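Local structure of putative aldehyde dehydrogenase (Burkholderia cenocepacia, 4YWE) at residues A[169-172]-A[177-180]; A[229-234]-A[474-479]; A[241-246]-A[253-258]. The protein probably oxidises aldehydes with NAD or NADP as electron acceptor, as a calcium- and magnesium-binding tetrameric member of the aldehyde dehydrogenase family. One frame throughout, in Å; residues are numbered along the deposited sequence.

Interaction 1 (A[169-172]-A[177-180])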
loop_
_atom_site.group_PDB
_atom_site.type_symbol
_atom_site.label_atom_id
_atom_site.label_comp_id
_atom_site.label_asym_id
_atom_site.label_seq_id
_atom_site.Cartn_x
_atom_site.Cartn_y
_atom_site.Cartn_z
ATOM N N GLY A 169 -17.002 9.980 -11.522
ATOM C CA GLY A 169 -17.146 9.216 -10.295
ATOM C C GLY A 169 -15.878 9.165 -9.465
ATOM O O GLY A 169 -15.923 9.275 -8.239
ATOM N N ALA A 170 -14.743 8.999 -10.135
ATOM C CA ALA A 170 -13.453 8.965 -9.454
ATOM C C ALA A 170 -13.031 10.364 -9.018
ATOM O O ALA A 170 -12.480 10.545 -7.932
ATOM C CB ALA A 170 -12.393 8.346 -10.355
ATOM N N ALA A 171 -13.292 11.348 -9.874
ATOM C CA ALA A 171 -12.935 12.733 -9.590
ATOM C C ALA A 171 -13.691 13.252 -8.371
ATOM O O ALA A 171 -13.116 13.909 -7.504
ATOM C CB ALA A 171 -13.215 13.611 -10.804
ATOM N N LEU A 172 -14.983 12.951 -8.311
ATOM C CA LEU A 172 -15.814 13.355 -7.183
ATOM C C LEU A 172 -15.369 12.672 -5.895
ATOM O O LEU A 172 -15.287 13.308 -4.844
ATOM C CB LEU A 172 -17.286 13.041 -7.461
ATOM C CG LEU A 172 -18.010 13.992 -8.413
ATOM C CD1 LEU A 172 -19.416 13.487 -8.707
ATOM C CD2 LEU A 172 -18.050 15.395 -7.822
ATOM N N ALA A 177 -14.092 19.168 -7.866
ATOM C CA ALA A 177 -15.308 19.688 -8.482
ATOM C C ALA A 177 -15.166 19.538 -9.992
ATOM O O ALA A 177 -14.082 19.739 -10.536
ATOM C CB ALA A 177 -15.541 21.137 -8.093
ATOM N N CYS A 178 -16.254 19.186 -10.669
ATOM C CA CYS A 178 -16.152 18.726 -12.052
ATOM C C CYS A 178 -16.793 19.651 -13.082
ATOM O O CYS A 178 -17.875 20.196 -12.864
ATOM C CB CYS A 178 -16.772 17.332 -12.176
ATOM S SG CYS A 178 -16.055 16.117 -11.051
ATOM N N VAL A 179 -16.105 19.816 -14.207
ATOM C CA VAL A 179 -16.648 20.505 -15.369
ATOM C C VAL A 179 -16.636 19.526 -16.535
ATOM O O VAL A 179 -15.578 19.035 -16.927
ATOM C CB VAL A 179 -15.855 21.776 -15.705
ATOM C CG1 VAL A 179 -16.434 22.448 -16.943
ATOM C CG2 VAL A 179 -15.858 22.730 -14.522
ATOM N N VAL A 180 -17.813 19.241 -17.083
ATOM C CA VAL A 180 -17.945 18.189 -18.085
ATOM C C VAL A 180 -18.379 18.729 -19.444
ATOM O O VAL A 180 -19.367 19.455 -19.553
ATOM C CB VAL A 180 -18.933 17.109 -17.609
ATOM C CG1 VAL A 180 -19.037 15.989 -18.634
ATOM C CG2 VAL A 180 -18.515 16.566 -16.250
#
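In the beta-alpha-beta unit formed by strand 139-155, helix 160-174 and strand 177-182, Cys178 reaches from the start of the second strand to the end of the helix and places its sulfur against Ala171 and Leu172. The thiol SG lies 3.8 Å from Ala171 CB, the whole side chain of that residue, and 3.9 Å from Leu172 CD2. No hydrogen bond joins the two segments, and the contact is purely apolar, with a polarisable sulfur resting on methyl groups.

Ala171 points its CB at the strand, whereas Leu172 leaves the helix more to the flank and brings its branch round to the sulfur; CG and CD2 both come near SG. The torsion of Cys178 sets SG opposite its own carbonyl carbon (chi1 -56°), which aims the thiol at the helix. Small residues suit this place: an alanine lets the helix come close to the sheet, with Ala171 and Cys178 having their CA atoms only 7.2 Å apart, and a cysteine fills the interval with a single atom beyond CB.

Only two residues link the helix to strand 177-182, so the chain turns back at once from the helix into the sheet, and the last turns of the helix lie against the strand they lead into. Strand 177-182 then lies parallel to strand 139-155, as expected of such a crossover in the Rossmann-like domain of aldehyde dehydrogenases. Asn176, in that short connection, hydrogen-bonds through ND2 to Ala171 O near the helix end. Thr151 and His153 of strand 139-155 also touch Ala171 and Cys178. On the other face of strand 177-182, Ala177 and Val179 pack on Ala58 and, respectively, Phe62 and Ala54 of helix 48-63.

Interaction 2 (A[229-234]-A[474-479])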
loop_
_atom_site.group_PDB
_atom_site.type_symbol
_atom_site.label_atom_id
_atom_site.label_comp_id
_atom_site.label_asym_id
_atom_site.label_seq_id
_atom_site.Cartn_x
_atom_site.Cartn_y
_atom_site.Cartn_z
ATOM N N HIS A 229 -6.848 19.772 -13.848
ATOM C CA HIS A 229 -6.586 18.452 -14.417
ATOM C C HIS A 229 -7.665 18.095 -15.430
ATOM O O HIS A 229 -8.838 18.411 -15.236
ATOM C CB HIS A 229 -6.517 17.390 -13.316
ATOM C CG HIS A 229 -6.482 15.985 -13.831
ATOM N ND1 HIS A 229 -5.307 15.333 -14.142
ATOM C CD2 HIS A 229 -7.479 15.106 -14.092
ATOM C CE1 HIS A 229 -5.582 14.115 -14.571
ATOM N NE2 HIS A 229 -6.893 13.952 -14.551
ATOM N N ILE A 230 -7.265 17.437 -16.512
ATOM C CA ILE A 230 -8.206 17.079 -17.564
ATOM C C ILE A 230 -8.223 15.574 -17.794
ATOM O O ILE A 230 -7.174 14.942 -17.936
ATOM C CB ILE A 230 -7.881 17.818 -18.877
ATOM C CG1 ILE A 230 -7.952 19.332 -18.671
ATOM C CG2 ILE A 230 -8.836 17.388 -19.982
ATOM C CD1 ILE A 230 -7.652 20.133 -19.919
ATOM N N SER A 231 -9.424 15.008 -17.826
ATOM C CA SER A 231 -9.607 13.605 -18.170
ATOM C C SER A 231 -10.192 13.496 -19.573
ATOM O O SER A 231 -11.366 13.798 -19.790
ATOM C CB SER A 231 -10.516 12.913 -17.154
ATOM O OG SER A 231 -10.785 11.577 -17.539
ATOM N N PHE A 232 -9.370 13.070 -20.528
ATOM C CA PHE A 232 -9.802 13.001 -21.918
ATOM C C PHE A 232 -10.007 11.567 -22.395
ATOM O O PHE A 232 -9.211 10.677 -22.094
ATOM C CB PHE A 232 -8.794 13.705 -22.832
ATOM C CG PHE A 232 -9.160 13.650 -24.292
ATOM C CD1 PHE A 232 -9.964 14.629 -24.853
ATOM C CD2 PHE A 232 -8.703 12.622 -25.102
ATOM C CE1 PHE A 232 -10.306 14.582 -26.192
ATOM C CE2 PHE A 232 -9.042 12.568 -26.440
ATOM C CZ PHE A 232 -9.842 13.551 -26.988
ATOM N N THR A 233 -11.078 11.364 -23.157
ATOM C CA THR A 233 -11.329 10.097 -23.828
ATOM C C THR A 233 -11.854 10.362 -25.234
ATOM O O THR A 233 -12.946 10.903 -25.402
ATOM C CB THR A 233 -12.341 9.226 -23.064
ATOM O OG1 THR A 233 -11.854 8.968 -21.742
ATOM C CG2 THR A 233 -12.555 7.908 -23.789
ATOM N N GLY A 234 -11.070 9.988 -26.239
ATOM C CA GLY A 234 -11.455 10.207 -27.620
ATOM C C GLY A 234 -10.380 9.822 -28.616
ATOM O O GLY A 234 -9.497 9.023 -28.308
ATOM N N TYR A 474 -5.507 7.998 -7.852
ATOM C CA TYR A 474 -4.166 8.579 -7.812
ATOM C C TYR A 474 -3.972 9.588 -8.939
ATOM O O TYR A 474 -3.183 10.525 -8.819
ATOM C CB TYR A 474 -3.099 7.487 -7.892
ATOM C CG TYR A 474 -3.182 6.481 -6.768
ATOM C CD1 TYR A 474 -2.825 6.828 -5.472
ATOM C CD2 TYR A 474 -3.618 5.182 -7.004
ATOM C CE1 TYR A 474 -2.903 5.910 -4.439
ATOM C CE2 TYR A 474 -3.697 4.260 -5.979
ATOM C CZ TYR A 474 -3.339 4.629 -4.699
ATOM O OH TYR A 474 -3.418 3.711 -3.677
ATOM N N GLY A 475 -4.694 9.389 -10.036
ATOM C CA GLY A 475 -4.649 10.316 -11.150
ATOM C C GLY A 475 -5.485 11.557 -10.906
ATOM O O GLY A 475 -5.281 12.589 -11.547
ATOM N N PHE A 476 -6.430 11.458 -9.975
ATOM C CA PHE A 476 -7.314 12.576 -9.663
ATOM C C PHE A 476 -6.916 13.276 -8.365
ATOM O O PHE A 476 -7.654 14.121 -7.855
ATOM C CB PHE A 476 -8.768 12.106 -9.581
ATOM C CG PHE A 476 -9.401 11.867 -10.923
ATOM C CD1 PHE A 476 -9.713 12.931 -11.751
ATOM C CD2 PHE A 476 -9.686 10.582 -11.354
ATOM C CE1 PHE A 476 -10.296 12.719 -12.986
ATOM C CE2 PHE A 476 -10.268 10.364 -12.588
ATOM C CZ PHE A 476 -10.574 11.433 -13.405
ATOM N N THR A 477 -5.753 12.915 -7.833
ATOM C CA THR A 477 -5.193 13.620 -6.686
ATOM C C THR A 477 -3.737 13.989 -6.950
ATOM O O THR A 477 -3.140 13.535 -7.926
ATOM C CB THR A 477 -5.274 12.785 -5.382
ATOM O OG1 THR A 477 -4.558 11.554 -5.543
ATOM C CG2 THR A 477 -6.725 12.494 -5.013
ATOM N N ALA A 478 -3.180 14.829 -6.082
ATOM C CA ALA A 478 -1.770 15.199 -6.151
ATOM C C ALA A 478 -1.143 15.070 -4.771
ATOM O O ALA A 478 -1.716 15.515 -3.777
ATOM C CB ALA A 478 -1.609 16.609 -6.681
ATOM N N LEU A 479 0.036 14.460 -4.711
ATOM C CA LEU A 479 0.672 14.174 -3.432
ATOM C C LEU A 479 1.326 15.414 -2.830
ATOM O O LEU A 479 2.098 16.113 -3.491
ATOM C CB LEU A 479 1.714 13.064 -3.586
ATOM C CG LEU A 479 2.220 12.449 -2.280
ATOM C CD1 LEU A 479 1.121 11.631 -1.620
ATOM C CD2 LEU A 479 3.460 11.600 -2.513
HETATM O O HOH W 1 -2.767 14.297 -13.221
#
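His229 and Phe476 meet as an aromatic pair where strand 229-233, a parallel strand of the Rossmann-like sheet of this aldehyde dehydrogenase, passes the turn that leads from helix 472-475 into strand 477-485. The rings form an offset edge-to-face pair, the imidazole edge directed at the phenyl face, with centroids 5.3 Å apart and planes at 71°. The imidazole CD2 approaches Phe476 CE1 to 3.9 Å. A chi1 of 170° swings the His229 ring out opposite its own amide nitrogen to meet Phe476, while a phenylalanine offers the broad apolar face that such an edge can use.

Apolar packing continues along the strand at Ser231, whose CB lies 4.0 Å from Phe476 CZ on the buried phenyl ring. Ser231 OG hydrogen-bonds to Glu467 OE2 and Ser167 OG. The contact borders the catalytic region, for the side chain of Ser231 is about 6 Å from that of Glu256, the predicted active-site residue.

Polar contacts gather on the Gly475 carbonyl. His148 NE2 hydrogen-bonds to it, and the His148 ring also stacks with that of His229. Gly475 O stands over one face of the His229 imidazole, offset toward the rim and 3.4 Å from CE1. A water adds a weak bridge, accepting from His229 ND1 at 2.9 Å and donating to Gly475 O at 3.5 Å.

Interaction 3 (A[241-246]-A[253-258])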
loop_
_atom_site.group_PDB
_atom_site.type_symbol
_atom_site.label_atom_id
_atom_site.label_comp_id
_atom_site.label_asym_id
_atom_site.label_seq_id
_atom_site.Cartn_x
_atom_site.Cartn_y
_atom_site.Cartn_z
ATOM N N LEU A 241 -4.299 17.502 -29.476
ATOM C CA LEU A 241 -4.661 18.914 -29.407
ATOM C C LEU A 241 -4.990 19.353 -27.982
ATOM O O LEU A 241 -4.536 20.402 -27.528
ATOM C CB LEU A 241 -5.852 19.208 -30.324
ATOM C CG LEU A 241 -5.557 19.708 -31.741
ATOM C CD1 LEU A 241 -4.745 18.694 -32.528
ATOM C CD2 LEU A 241 -6.851 20.042 -32.467
ATOM N N VAL A 242 -5.779 18.542 -27.284
ATOM C CA VAL A 242 -6.192 18.850 -25.919
ATOM C C VAL A 242 -4.976 18.933 -25.001
ATOM O O VAL A 242 -4.882 19.829 -24.160
ATOM C CB VAL A 242 -7.206 17.811 -25.400
ATOM C CG1 VAL A 242 -7.460 18.001 -23.910
ATOM C CG2 VAL A 242 -8.507 17.904 -26.183
ATOM N N THR A 243 -4.041 18.003 -25.178
ATOM C CA THR A 243 -2.810 17.996 -24.398
ATOM C C THR A 243 -2.017 19.277 -24.640
ATOM O O THR A 243 -1.572 19.935 -23.698
ATOM C CB THR A 243 -1.927 16.780 -24.742
ATOM O OG1 THR A 243 -2.628 15.571 -24.425
ATOM C CG2 THR A 243 -0.624 16.824 -23.955
ATOM N N GLN A 244 -1.856 19.629 -25.911
ATOM C CA GLN A 244 -1.087 20.807 -26.288
ATOM C C GLN A 244 -1.777 22.094 -25.838
ATOM O O GLN A 244 -1.113 23.056 -25.455
ATOM C CB GLN A 244 -0.853 20.820 -27.800
ATOM C CG GLN A 244 0.069 19.705 -28.277
ATOM C CD GLN A 244 0.123 19.586 -29.787
ATOM O OE1 GLN A 244 -0.754 20.084 -30.493
ATOM N NE2 GLN A 244 1.159 18.924 -30.292
ATOM N N MET A 245 -3.106 22.107 -25.877
ATOM C CA MET A 245 -3.864 23.268 -25.419
ATOM C C MET A 245 -3.712 23.459 -23.914
ATOM O O MET A 245 -3.529 24.580 -23.437
ATOM C CB MET A 245 -5.347 23.131 -25.777
ATOM C CG MET A 245 -5.670 23.396 -27.239
ATOM S SD MET A 245 -7.439 23.301 -27.575
ATOM C CE MET A 245 -7.457 23.432 -29.361
ATOM N N ALA A 246 -3.788 22.360 -23.172
ATOM C CA ALA A 246 -3.706 22.411 -21.717
ATOM C C ALA A 246 -2.279 22.675 -21.247
ATOM O O ALA A 246 -2.061 23.122 -20.121
ATOM C CB ALA A 246 -4.228 21.118 -21.116
ATOM N N VAL A 253 -2.968 16.128 -18.442
ATOM C CA VAL A 253 -4.076 15.522 -19.173
ATOM C C VAL A 253 -3.941 14.008 -19.198
ATOM O O VAL A 253 -2.892 13.474 -19.561
ATOM C CB VAL A 253 -4.163 16.069 -20.612
ATOM C CG1 VAL A 253 -5.311 15.410 -21.363
ATOM C CG2 VAL A 253 -4.328 17.576 -20.604
ATOM N N THR A 254 -5.006 13.316 -18.810
ATOM C CA THR A 254 -5.060 11.867 -18.953
ATOM C C THR A 254 -5.660 11.529 -20.314
ATOM O O THR A 254 -6.720 12.039 -20.674
ATOM C CB THR A 254 -5.884 11.214 -17.832
ATOM O OG1 THR A 254 -5.207 11.388 -16.582
ATOM C CG2 THR A 254 -6.066 9.726 -18.098
ATOM N N LEU A 255 -4.973 10.681 -21.072
ATOM C CA LEU A 255 -5.408 10.341 -22.422
ATOM C C LEU A 255 -5.901 8.903 -22.527
ATOM O O LEU A 255 -5.114 7.958 -22.446
ATOM C CB LEU A 255 -4.270 10.564 -23.423
ATOM C CG LEU A 255 -3.800 12.001 -23.655
ATOM C CD1 LEU A 255 -2.686 12.028 -24.684
ATOM C CD2 LEU A 255 -4.959 12.879 -24.096
ATOM N N GLU A 256 -7.207 8.745 -22.713
ATOM C CA GLU A 256 -7.797 7.438 -22.982
ATOM C C GLU A 256 -8.203 7.364 -24.448
ATOM O O GLU A 256 -9.334 7.688 -24.806
ATOM C CB GLU A 256 -9.004 7.184 -22.077
ATOM C CG GLU A 256 -8.662 7.065 -20.601
ATOM C CD GLU A 256 -8.100 5.704 -20.235
ATOM O OE1 GLU A 256 -8.071 4.810 -21.106
ATOM O OE2 GLU A 256 -7.686 5.529 -19.069
ATOM N N LEU A 257 -7.274 6.937 -25.295
ATOM C CA LEU A 257 -7.479 6.992 -26.738
ATOM C C LEU A 257 -7.956 5.660 -27.308
ATOM O O LEU A 257 -8.380 4.771 -26.568
ATOM C CB LEU A 257 -6.186 7.433 -27.426
ATOM C CG LEU A 257 -5.523 8.653 -26.779
ATOM C CD1 LEU A 257 -4.234 9.019 -27.494
ATOM C CD2 LEU A 257 -6.479 9.840 -26.747
ATOM N N GLY A 258 -7.891 5.531 -28.631
ATOM C CA GLY A 258 -8.360 4.334 -29.305
ATOM C C GLY A 258 -7.382 3.177 -29.242
ATOM O O GLY A 258 -6.357 3.252 -28.564
HETATM O O HOH W 2 -1.698 14.407 -22.017
#
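Val253 turns its forked side chain squarely onto helix 241-246, and the two methyl groups of the fork serve different neighbours. CG2 meets Ala246 CB at 3.6 Å, the closer of its two methyl contacts, and CG1 comes to 4.2 Å from Val242 CG1. The valine's torsion, with CG1 anti to the backbone N (chi1 179°), spreads the pair along the helix surface instead of stacking one methyl behind the other. Ala246 is small enough to let the helix settle close; Val253, beta-branched, suits a strand, and Val242 gives the helix a compact apolar face.

Thr243 and Leu255 are set differently, crossing at about a right angle. The threonine oxygen OG1 comes across the end of the leucine and lies 3.6 Å from both CD1 and CD2, facing the fork. Leu255 gets there with chi1 at -66° and an extended chain, although its CB starts off to the flank.

This contact closes the beta-alpha-beta unit of strand 229-233, helix 236-246 and strand 253-256. The short helix and strand axes run antiparallel, at 179° and 9.0 Å apart, as expected when a helix returns the chain for a parallel strand. Glu256, the predicted active-site residue, ends this strand without touching helix 241-246. From a second subunit, Ala247 packs on Thr243 and His250 on Leu255.

A hydroxyl against leucine methyls needs polar partners of its own. Thr243 OG1 hydrogen-bonds to Gly239 O, one helical turn back, and accepts from a water at 2.8 Å that also donates to Val253 O at 2.9 Å. The apolar seam between helix and strand therefore has a water-bridged polar margin, and the threonine can border the packed valine and leucine without leaving its oxygen unsatisfied.

Interactions 1 and 3 both close beta-alpha-beta units of one sheet, each pressing a helix on the strand that follows it; their centres are about 17 Å apart. Interaction 2 instead joins segments distant in sequence. It touches both others: Phe476 packs on Ala170 and Ala171 of interaction 1, and strands 229-233 and 253-256 are neighbours, with probable hydrogen bonds from Phe232 N to Thr254 O and Thr254 N to Ile230 O. Interaction 1 is wholly buried and made of thiol and methyls. Interaction 2, buried but for partly exposed Gly475, is aromatic with a carbonyl and water, and interaction 3 mixes buried methyls with a partly exposed, hydrated edge. Interactions 2 and 3 also reach the second subunit.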